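Local structure of deoxycytidylate deaminase (Cyanophage S-TIM5, 4P9E) at the interface of chains A and B. The protein catalyses the zinc-dependent hydrolytic deamination of dCMP to dUMP and is held in check by dTTP bound at an allosteric site. Sequence-based numbering; all coordinates share one arbitrary frame. Chains: chain A/B, Deoxycytidylate deaminase.

The interface of chains A and B. Residues chain A 48-52, 69; chain B 103, 107, 131.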
# COMPACT_ATOMS: atom_id res chain seq x y z
N THR A 48 -26.83 -4.26 9.45
CA THR A 48 -26.65 -5.57 8.83
C THR A 48 -25.68 -5.52 7.65
O THR A 48 -25.53 -4.47 7.00
CB THR A 48 -28.00 -6.13 8.31
OG1 THR A 48 -28.45 -5.36 7.19
CG2 THR A 48 -29.03 -6.11 9.41
N PRO A 49 -25.04 -6.65 7.39
CA PRO A 49 -24.02 -6.76 6.36
C PRO A 49 -24.60 -6.55 4.98
O PRO A 49 -25.78 -6.81 4.78
CB PRO A 49 -23.55 -8.21 6.51
CG PRO A 49 -23.76 -8.51 7.93
CD PRO A 49 -25.00 -7.77 8.34
N SER A 50 -23.78 -5.98 4.01
CA SER A 50 -24.24 -5.68 2.67
C SER A 50 -24.74 -6.96 2.02
O SER A 50 -23.99 -7.92 1.88
CB SER A 50 -23.10 -5.07 1.86
OG SER A 50 -22.72 -3.82 2.41
N GLY A 51 -25.98 -6.93 1.56
CA GLY A 51 -26.61 -8.08 0.93
C GLY A 51 -27.37 -8.99 1.87
O GLY A 51 -27.93 -10.00 1.45
N PHE A 52 -27.47 -8.60 3.13
CA PHE A 52 -28.33 -9.28 4.08
C PHE A 52 -29.78 -8.95 3.73
O PHE A 52 -30.05 -7.97 3.05
CB PHE A 52 -28.03 -8.78 5.49
CG PHE A 52 -28.44 -9.73 6.57
CD1 PHE A 52 -27.92 -11.01 6.61
CD2 PHE A 52 -29.32 -9.34 7.55
CE1 PHE A 52 -28.29 -11.88 7.61
CE2 PHE A 52 -29.68 -10.21 8.55
CZ PHE A 52 -29.17 -11.48 8.58
N LEU A 69 -23.55 -5.52 12.56
CA LEU A 69 -22.23 -5.06 12.95
C LEU A 69 -22.32 -3.71 13.65
O LEU A 69 -23.14 -2.88 13.29
CB LEU A 69 -21.35 -4.91 11.71
CG LEU A 69 -21.36 -6.13 10.81
CD1 LEU A 69 -21.76 -5.75 9.39
CD2 LEU A 69 -20.01 -6.78 10.84
N LYS B 103 -20.09 -12.43 10.49
CA LYS B 103 -20.52 -11.12 10.02
C LYS B 103 -19.37 -10.35 9.40
O LYS B 103 -19.53 -9.65 8.40
CB LYS B 103 -20.98 -10.24 11.18
CG LYS B 103 -22.11 -10.72 12.03
CD LYS B 103 -22.43 -9.70 13.14
CE LYS B 103 -21.23 -9.38 14.02
NZ LYS B 103 -21.65 -8.84 15.34
N GLN B 107 -18.47 -9.24 5.48
CA GLN B 107 -18.34 -7.83 5.20
C GLN B 107 -16.93 -7.48 4.70
O GLN B 107 -16.72 -6.48 4.01
CB GLN B 107 -18.70 -7.02 6.44
CG GLN B 107 -19.04 -5.58 6.16
CD GLN B 107 -20.39 -5.39 5.50
OE1 GLN B 107 -20.58 -5.76 4.34
NE2 GLN B 107 -21.34 -4.80 6.22
N LEU B 131 -24.71 -14.97 2.84
CA LEU B 131 -24.03 -13.74 2.46
C LEU B 131 -23.05 -13.88 1.29
O LEU B 131 -22.37 -12.92 0.93
CB LEU B 131 -23.33 -13.12 3.67
CG LEU B 131 -24.29 -12.60 4.74
CD1 LEU B 131 -23.55 -12.09 5.96
CD2 LEU B 131 -25.17 -11.51 4.15
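B:Gln107 reaches across to the A:Pro49-A:Ser50 backbone with its terminal amide and supplies the polar part of this contact between two copies of the enzyme; B:Leu131, hiding a comparable area, supplies much of the apolar part. The amide carbonyl OE1 accepts the A:Ser50 N-H at 3.2 Å between N and OE1. The bond is nearly straight at hydrogen, but the C=O...N angle is 106° and the donor is tilted slightly from the carbonyl plane: the N-H comes in from beside the C=O. A:Ser50 OG lies beside its own backbone N (chi1 -64°), which brings it near the same oxygen for a weak hydrogen bond. CG of B:Gln107 is anti to the backbone N (chi1 -161°) and the chain then bends at chi2, which points the amide at chain A. NE2 meets carbon: A:Pro49 CA and A:Leu69 CD1 lie close to it, and A:Leu69 crosses the glutamine obliquely.

Two apolar clusters complete the contact. In one, A:Leu69 CD2 packs on B:Lys103 CB at 3.6 Å, the side chains running past each other in opposite directions. In the other, B:Leu131 turns its methyls to different groups. CD1 lies 3.9 Å from A:Pro49 CB, the side chains crossing at about a right angle, whereas CD2 touches the A:Phe52 ring edge in plane, 3.7 Å from its CD1.

In other structures A:Ser50 binds dCMP, and B:Gln107 dCMP and dTTP; no nucleotide is bound here, so coupling of packing to regulation is inference. The two-fold-repeated contact is probably part of the functional hexamer. Its centre lies about 13 Å from active-site A:Glu72, where chain A loops, A:Leu69 just ahead of helix 71-80, face chain B helix 99-107 and the turn after helix 123-130.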